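Local coordinates for protein lipolytic enzyme, G-D-S-L family (Bacteroides thetaiotaomicron, PDB 7BR2) that metabolizes the drug diltiazem as a gut-bacterial serine esterase of the SGNH (GDSL) hydrolase family, at residues 258-270 with 438-450. Sequence-based numbering, arbitrary orientation.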
ATOM      1  N   GLY A 258     -37.759  19.726  18.157  1.00 59.05           N
ATOM      2  CA  GLY A 258     -37.324  20.114  19.489  1.00 56.63           C
ATOM      3  C   GLY A 258     -35.925  20.704  19.386  1.00 59.13           C
ATOM      4  O   GLY A 258     -35.678  21.632  18.606  1.00 58.29           O
ATOM      5  N   LYS A 259     -34.978  20.142  20.143  1.00 61.16           N
ATOM      6  CA  LYS A 259     -33.567  20.494  20.022  1.00 61.00           C
ATOM      7  C   LYS A 259     -32.738  19.430  19.315  1.00 60.94           C
ATOM      8  O   LYS A 259     -31.503  19.492  19.369  1.00 55.78           O
ATOM      9  CB  LYS A 259     -32.950  20.729  21.397  1.00 68.06           C
ATOM     10  CG  LYS A 259     -32.555  22.163  21.613  1.00 71.62           C
ATOM     11  CD  LYS A 259     -33.436  22.804  22.658  1.00 69.94           C
ATOM     12  CE  LYS A 259     -33.631  24.294  22.404  1.00 72.12           C
ATOM     13  NZ  LYS A 259     -34.524  24.852  23.462  1.00 71.58           N
ATOM     14  N   ASP A 260     -33.369  18.453  18.664  1.00 59.73           N
ATOM     15  CA  ASP A 260     -32.640  17.485  17.853  1.00 51.50           C
ATOM     16  C   ASP A 260     -32.526  17.988  16.426  1.00 51.06           C
ATOM     17  O   ASP A 260     -33.448  18.607  15.888  1.00 56.36           O
ATOM     18  CB  ASP A 260     -33.353  16.140  17.851  1.00 46.91           C
ATOM     19  CG  ASP A 260     -33.622  15.633  19.228  1.00 48.55           C
ATOM     20  OD1 ASP A 260     -32.971  16.128  20.163  1.00 52.86           O
ATOM     21  OD2 ASP A 260     -34.532  14.793  19.381  1.00 52.00           O
ATOM     22  N   ILE A 261     -31.409  17.678  15.789  1.00 48.12           N
ATOM     23  CA  ILE A 261     -31.226  18.078  14.404  1.00 48.79           C
ATOM     24  C   ILE A 261     -30.827  16.852  13.593  1.00 51.79           C
ATOM     25  O   ILE A 261     -30.076  15.996  14.066  1.00 48.21           O
ATOM     26  CB  ILE A 261     -30.199  19.218  14.272  1.00 48.72           C
ATOM     27  CG1 ILE A 261     -30.200  19.774  12.846  1.00 51.24           C
ATOM     28  CG2 ILE A 261     -28.818  18.764  14.713  1.00 41.60           C
ATOM     29  CD1 ILE A 261     -29.462  21.090  12.709  1.00 53.89           C
ATOM     30  N   SER A 262     -31.346  16.759  12.375  1.00 48.82           N
ATOM     31  CA  SER A 262     -31.136  15.588  11.543  1.00 41.94           C
ATOM     32  C   SER A 262     -31.024  16.026  10.095  1.00 43.89           C
ATOM     33  O   SER A 262     -31.570  17.062   9.707  1.00 43.24           O
ATOM     34  CB  SER A 262     -32.270  14.578  11.724  1.00 39.22           C
ATOM     35  OG  SER A 262     -33.441  15.033  11.081  1.00 39.76           O
ATOM     36  N   PHE A 263     -30.264  15.266   9.313  1.00 34.81           N
ATOM     37  CA  PHE A 263     -30.175  15.558   7.890  1.00 43.03           C
ATOM     38  C   PHE A 263     -29.737  14.313   7.130  1.00 44.30           C
ATOM     39  O   PHE A 263     -29.384  13.282   7.714  1.00 42.98           O
ATOM     40  CB  PHE A 263     -29.228  16.732   7.620  1.00 37.18           C
ATOM     41  CG  PHE A 263     -27.861  16.559   8.204  1.00 39.34           C
ATOM     42  CD1 PHE A 263     -27.603  16.921   9.517  1.00 41.09           C
ATOM     43  CD2 PHE A 263     -26.819  16.065   7.435  1.00 42.47           C
ATOM     44  CE1 PHE A 263     -26.338  16.781  10.056  1.00 41.17           C
ATOM     45  CE2 PHE A 263     -25.551  15.920   7.966  1.00 40.85           C
ATOM     46  CZ  PHE A 263     -25.306  16.278   9.277  1.00 42.53           C
ATOM     47  N   ASP A 264     -29.783  14.428   5.807  1.00 40.87           N
ATOM     48  CA  ASP A 264     -29.369  13.385   4.884  1.00 40.60           C
ATOM     49  C   ASP A 264     -28.008  13.755   4.315  1.00 39.89           C
ATOM     50  O   ASP A 264     -27.799  14.894   3.862  1.00 36.85           O
ATOM     51  CB  ASP A 264     -30.402  13.207   3.772  1.00 36.21           C
ATOM     52  CG  ASP A 264     -31.674  12.528   4.267  1.00 39.88           C
ATOM     53  OD1 ASP A 264     -31.655  11.933   5.368  1.00 40.93           O
ATOM     54  OD2 ASP A 264     -32.706  12.610   3.573  1.00 40.19           O
ATOM     55  N   TYR A 265     -27.080  12.802   4.402  1.00 34.45           N
ATOM     56  CA  TYR A 265     -25.685  12.958   4.013  1.00 39.58           C
ATOM     57  C   TYR A 265     -25.392  11.973   2.887  1.00 37.08           C
ATOM     58  O   TYR A 265     -25.531  10.761   3.077  1.00 35.50           O
ATOM     59  CB  TYR A 265     -24.800  12.691   5.234  1.00 36.00           C
ATOM     60  CG  TYR A 265     -23.326  12.461   4.992  1.00 34.09           C
ATOM     61  CD1 TYR A 265     -22.541  13.413   4.359  1.00 34.99           C
ATOM     62  CD2 TYR A 265     -22.722  11.295   5.422  1.00 30.47           C
ATOM     63  CE1 TYR A 265     -21.195  13.201   4.160  1.00 29.46           C
ATOM     64  CE2 TYR A 265     -21.377  11.073   5.227  1.00 29.67           C
ATOM     65  CZ  TYR A 265     -20.619  12.030   4.599  1.00 33.11           C
ATOM     66  OH  TYR A 265     -19.270  11.807   4.408  1.00 36.23           O
ATOM     67  N   LEU A 266     -25.023  12.472   1.715  1.00 33.54           N
ATOM     68  CA  LEU A 266     -24.620  11.586   0.627  1.00 36.89           C
ATOM     69  C   LEU A 266     -23.184  11.935   0.259  1.00 35.24           C
ATOM     70  O   LEU A 266     -22.934  12.933  -0.417  1.00 35.07           O
ATOM     71  CB  LEU A 266     -25.561  11.682  -0.580  1.00 33.15           C
ATOM     72  CG  LEU A 266     -25.104  10.818  -1.773  1.00 39.35           C
ATOM     73  CD1 LEU A 266     -25.087   9.313  -1.417  1.00 39.57           C
ATOM     74  CD2 LEU A 266     -25.930  11.053  -3.031  1.00 36.69           C
ATOM     75  N   ALA A 267     -22.248  11.100   0.699  1.00 36.49           N
ATOM     76  CA  ALA A 267     -20.839  11.313   0.417  1.00 34.99           C
ATOM     77  C   ALA A 267     -20.500  10.803  -0.977  1.00 36.58           C
ATOM     78  O   ALA A 267     -21.190   9.941  -1.517  1.00 32.19           O
ATOM     79  CB  ALA A 267     -19.978  10.605   1.459  1.00 30.41           C
ATOM     80  N   GLU A 268     -19.457  11.383  -1.575  1.00 37.92           N
ATOM     81  CA  GLU A 268     -18.911  10.857  -2.817  1.00 33.63           C
ATOM     82  C   GLU A 268     -17.932   9.726  -2.577  1.00 41.71           C
ATOM     83  O   GLU A 268     -17.666   8.942  -3.498  1.00 37.63           O
ATOM     84  CB  GLU A 268     -18.202  11.956  -3.613  1.00 31.82           C
ATOM     85  CG  GLU A 268     -19.107  13.093  -4.037  1.00 38.22           C
ATOM     86  CD  GLU A 268     -18.342  14.302  -4.544  1.00 42.82           C
ATOM     87  OE1 GLU A 268     -17.087  14.269  -4.550  1.00 44.96           O
ATOM     88  OE2 GLU A 268     -19.002  15.299  -4.909  1.00 50.13           O
ATOM     89  N   ALA A 269     -17.382   9.631  -1.373  1.00 33.44           N
ATOM     90  CA  ALA A 269     -16.369   8.642  -1.073  1.00 33.67           C
ATOM     91  C   ALA A 269     -16.643   8.085   0.311  1.00 37.49           C
ATOM     92  O   ALA A 269     -17.352   8.692   1.115  1.00 32.61           O
ATOM     93  CB  ALA A 269     -14.961   9.241  -1.157  1.00 38.67           C
ATOM     94  N   LEU A 270     -16.079   6.921   0.572  1.00 32.85           N
ATOM     95  CA  LEU A 270     -16.128   6.272   1.871  1.00 30.20           C
ATOM     96  C   LEU A 270     -14.877   6.613   2.670  1.00 32.50           C
ATOM     97  O   LEU A 270     -13.877   7.065   2.101  1.00 30.62           O
ATOM     98  CB  LEU A 270     -16.246   4.748   1.701  1.00 34.53           C
ATOM     99  CG  LEU A 270     -17.505   4.199   1.021  1.00 34.08           C
ATOM    100  CD1 LEU A 270     -17.411   2.675   0.844  1.00 34.13           C
ATOM    101  CD2 LEU A 270     -18.760   4.583   1.797  1.00 25.75           C
ATOM    102  N   ASN A 438     -19.000  -0.377  -3.160  1.00 27.01           N
ATOM    103  CA  ASN A 438     -18.220   0.734  -2.625  1.00 28.78           C
ATOM    104  C   ASN A 438     -18.886   2.095  -2.835  1.00 33.93           C
ATOM    105  O   ASN A 438     -18.262   3.123  -2.551  1.00 35.28           O
ATOM    106  CB  ASN A 438     -16.801   0.737  -3.214  1.00 22.01           C
ATOM    107  CG  ASN A 438     -16.784   0.881  -4.710  1.00 28.36           C
ATOM    108  OD1 ASN A 438     -17.823   0.823  -5.356  1.00 30.34           O
ATOM    109  ND2 ASN A 438     -15.590   1.043  -5.282  1.00 25.74           N
ATOM    110  N   LYS A 439     -20.122   2.127  -3.334  1.00 33.16           N
ATOM    111  CA  LYS A 439     -20.819   3.389  -3.586  1.00 30.97           C
ATOM    112  C   LYS A 439     -21.492   3.890  -2.312  1.00 29.23           C
ATOM    113  O   LYS A 439     -22.366   3.196  -1.770  1.00 29.90           O
ATOM    114  CB  LYS A 439     -21.867   3.211  -4.683  1.00 37.07           C
ATOM    115  CG  LYS A 439     -21.471   2.255  -5.806  1.00 35.36           C
ATOM    116  CD  LYS A 439     -20.271   2.787  -6.555  1.00 32.80           C
ATOM    117  CE  LYS A 439     -19.875   1.826  -7.651  1.00 37.26           C
ATOM    118  NZ  LYS A 439     -18.454   1.931  -8.072  1.00 34.55           N
ATOM    119  N   PRO A 440     -21.157   5.083  -1.828  1.00 28.84           N
ATOM    120  CA  PRO A 440     -21.836   5.595  -0.635  1.00 30.06           C
ATOM    121  C   PRO A 440     -23.328   5.707  -0.886  1.00 28.88           C
ATOM    122  O   PRO A 440     -23.766   6.039  -1.988  1.00 29.96           O
ATOM    123  CB  PRO A 440     -21.202   6.974  -0.419  1.00 34.05           C
ATOM    124  CG  PRO A 440     -19.904   6.929  -1.138  1.00 34.40           C
ATOM    125  CD  PRO A 440     -20.137   6.018  -2.330  1.00 36.47           C
ATOM    126  N   VAL A 441     -24.113   5.419   0.144  1.00 31.86           N
ATOM    127  CA  VAL A 441     -25.556   5.596   0.092  1.00 31.93           C
ATOM    128  C   VAL A 441     -25.925   6.752   1.017  1.00 36.42           C
ATOM    129  O   VAL A 441     -25.113   7.217   1.827  1.00 29.50           O
ATOM    130  CB  VAL A 441     -26.336   4.316   0.468  1.00 31.28           C
ATOM    131  CG1 VAL A 441     -26.009   3.192  -0.486  1.00 31.43           C
ATOM    132  CG2 VAL A 441     -26.008   3.897   1.875  1.00 26.42           C
ATOM    133  N   VAL A 442     -27.152   7.254   0.848  1.00 30.10           N
ATOM    134  CA  VAL A 442     -27.635   8.333   1.697  1.00 34.66           C
ATOM    135  C   VAL A 442     -27.710   7.824   3.130  1.00 36.43           C
ATOM    136  O   VAL A 442     -28.350   6.803   3.410  1.00 37.59           O
ATOM    137  CB  VAL A 442     -28.988   8.865   1.202  1.00 35.05           C
ATOM    138  CG1 VAL A 442     -29.495   9.946   2.138  1.00 41.77           C
ATOM    139  CG2 VAL A 442     -28.862   9.432  -0.200  1.00 34.91           C
ATOM    140  N   ARG A 443     -27.036   8.528   4.040  1.00 33.90           N
ATOM    141  CA  ARG A 443     -27.005   8.197   5.460  1.00 36.75           C
ATOM    142  C   ARG A 443     -27.760   9.251   6.264  1.00 35.97           C
ATOM    143  O   ARG A 443     -27.558  10.457   6.075  1.00 36.94           O
ATOM    144  CB  ARG A 443     -25.564   8.092   5.962  1.00 32.84           C
ATOM    145  CG  ARG A 443     -24.714   7.092   5.210  1.00 37.21           C
ATOM    146  CD  ARG A 443     -25.208   5.666   5.430  1.00 34.48           C
ATOM    147  NE  ARG A 443     -24.328   4.694   4.792  1.00 35.54           N
ATOM    148  CZ  ARG A 443     -24.487   3.375   4.866  1.00 34.86           C
ATOM    149  NH1 ARG A 443     -25.499   2.862   5.559  1.00 34.20           N
ATOM    150  NH2 ARG A 443     -23.629   2.571   4.247  1.00 30.15           N
ATOM    151  N   LYS A 444     -28.582   8.787   7.195  1.00 34.23           N
ATOM    152  CA  LYS A 444     -29.402   9.648   8.037  1.00 41.20           C
ATOM    153  C   LYS A 444     -28.633  10.000   9.306  1.00 39.02           C
ATOM    154  O   LYS A 444     -28.449   9.150  10.181  1.00 38.27           O
ATOM    155  CB  LYS A 444     -30.703   8.926   8.358  1.00 42.78           C
ATOM    156  CG  LYS A 444     -31.541   9.558   9.426  1.00 44.50           C
ATOM    157  CD  LYS A 444     -32.333  10.750   8.976  1.00 49.76           C
ATOM    158  CE  LYS A 444     -32.998  11.388  10.205  1.00 53.91           C
ATOM    159  NZ  LYS A 444     -33.663  10.379  11.130  1.00 43.48           N
ATOM    160  N   ILE A 445     -28.194  11.252   9.415  1.00 37.64           N
ATOM    161  CA  ILE A 445     -27.410  11.716  10.555  1.00 39.08           C
ATOM    162  C   ILE A 445     -28.331  12.440  11.528  1.00 41.73           C
ATOM    163  O   ILE A 445     -29.122  13.299  11.123  1.00 37.66           O
ATOM    164  CB  ILE A 445     -26.255  12.619  10.095  1.00 34.52           C
ATOM    165  CG1 ILE A 445     -25.327  11.820   9.166  1.00 35.08           C
ATOM    166  CG2 ILE A 445     -25.523  13.184  11.297  1.00 34.57           C
ATOM    167  CD1 ILE A 445     -24.054  12.538   8.749  1.00 32.88           C
ATOM    168  N   VAL A 446     -28.214  12.107  12.814  1.00 42.99           N
ATOM    169  CA  VAL A 446     -29.062  12.648  13.869  1.00 36.46           C
ATOM    170  C   VAL A 446     -28.173  13.084  15.021  1.00 42.99           C
ATOM    171  O   VAL A 446     -27.282  12.336  15.444  1.00 35.79           O
ATOM    172  CB  VAL A 446     -30.082  11.604  14.367  1.00 37.16           C
ATOM    173  CG1 VAL A 446     -30.726  12.063  15.664  1.00 36.31           C
ATOM    174  CG2 VAL A 446     -31.118  11.290  13.303  1.00 39.33           C
ATOM    175  N   LEU A 447     -28.413  14.292  15.527  1.00 45.79           N
ATOM    176  CA  LEU A 447     -27.816  14.769  16.764  1.00 46.11           C
ATOM    177  C   LEU A 447     -28.964  14.963  17.738  1.00 47.95           C
ATOM    178  O   LEU A 447     -29.775  15.889  17.581  1.00 48.41           O
ATOM    179  CB  LEU A 447     -27.019  16.055  16.555  1.00 43.72           C
ATOM    180  CG  LEU A 447     -25.728  15.811  15.764  1.00 43.99           C
ATOM    181  CD1 LEU A 447     -25.254  17.072  15.087  1.00 44.39           C
ATOM    182  CD2 LEU A 447     -24.632  15.206  16.616  1.00 46.98           C
ATOM    183  N   ARG A 448     -29.029  14.076  18.720  1.00 45.01           N
ATOM    184  CA  ARG A 448     -30.106  14.034  19.694  1.00 51.81           C
ATOM    185  C   ARG A 448     -29.571  14.664  20.973  1.00 55.19           C
ATOM    186  O   ARG A 448     -28.539  14.226  21.486  1.00 53.18           O
ATOM    187  CB  ARG A 448     -30.520  12.583  19.946  1.00 52.52           C
ATOM    188  CG  ARG A 448     -31.512  12.379  21.070  1.00 52.80           C
ATOM    189  CD  ARG A 448     -31.772  10.890  21.331  1.00 60.22           C
ATOM    190  NE  ARG A 448     -32.209  10.122  20.165  1.00 69.09           N
ATOM    191  CZ  ARG A 448     -32.215   8.791  20.113  1.00 65.76           C
ATOM    192  NH1 ARG A 448     -31.784   8.085  21.152  1.00 68.99           N
ATOM    193  NH2 ARG A 448     -32.634   8.162  19.021  1.00 59.93           N
ATOM    194  N   LYS A 449     -30.227  15.695  21.487  1.00 54.51           N
ATOM    195  CA  LYS A 449     -29.609  16.270  22.667  1.00 55.93           C
ATOM    196  C   LYS A 449     -30.018  15.461  23.891  1.00 55.78           C
ATOM    197  O   LYS A 449     -31.118  14.904  23.957  1.00 59.84           O
ATOM    198  CB  LYS A 449     -29.935  17.755  22.816  1.00 56.83           C
ATOM    199  CG  LYS A 449     -29.842  18.297  24.221  1.00 59.00           C
ATOM    200  CD  LYS A 449     -29.515  19.783  24.143  1.00 60.84           C
ATOM    201  CE  LYS A 449     -30.152  20.595  25.238  1.00 60.31           C
ATOM    202  NZ  LYS A 449     -29.309  21.784  25.530  1.00 65.49           N
ATOM    203  N   ILE A 450     -29.107  15.386  24.855  1.00 49.92           N
ATOM    204  CA  ILE A 450     -29.313  14.563  26.037  1.00 59.54           C
ATOM    205  C   ILE A 450     -29.594  15.452  27.229  1.00 63.77           C
ATOM    206  O   ILE A 450     -28.999  16.527  27.320  1.00 57.56           O
ATOM    207  CB  ILE A 450     -28.099  13.656  26.299  1.00 58.62           C
ATOM    208  CG1 ILE A 450     -27.787  12.827  25.060  1.00 63.14           C
ATOM    209  CG2 ILE A 450     -28.351  12.741  27.493  1.00 60.90           C
ATOM    210  CD1 ILE A 450     -26.497  12.072  25.146  1.00 61.08           C
ATOM    211  OXT ILE A 450     -30.417  15.128  28.096  1.00 66.16           O
TER
HETATM  212  O   HOH W   1     -23.269   9.046   2.438  1.00 35.44           O
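Ile445 lies over one face of the Phe263 ring. Its CB sits 4.0 Å from the ring centroid of Phe263, a CH-pi contact displaced toward the rim. Phe263 chi1 of 54° sets CG between the backbone N and the carbonyl carbon, which brings the ring under Ile445. Ile445 CG2 reaches Phe263 CZ at 3.7 Å. CD1 of the other branch sits between the two aromatics, 3.6 Å from Tyr265 CB and near Phe263 CE2. Ile261 and Leu447 continue this face side by side. Strand 232-237 packs against Ile261, Phe263 and Tyr265.

The axes of strands 260-267 and 443-449 are antiparallel, 175° apart. Ile261-Leu447, Phe263-Ile445 and Tyr265-Arg443 are hydrogen-bonded pairs with two bonds each. On the other face, the bent Lys444 chain lays CE 3.6 Å from Ser262 CB. Lys449 N donates to Asp260 OD1 from above the carboxylate plane (3.1 Å). Past the ladder, a water bridges Tyr265 O, Ala267 N and Val441 O, and Pro440 CB lies against Ala267 O, 3.2 Å away. Tyr265 OH is hydrogen-bonded to Glu303; Arg443 forms a salt bridge to Asp319 and a hydrogen bond to Gln348.

Six backbone bonds thus join 260-267 to 443-449, the middle strand, flanked across by 313-318. Their shared face is largely apolar but turns polar at Arg443; the other mixes Ser262, Asp264 and Lys444 with Val446.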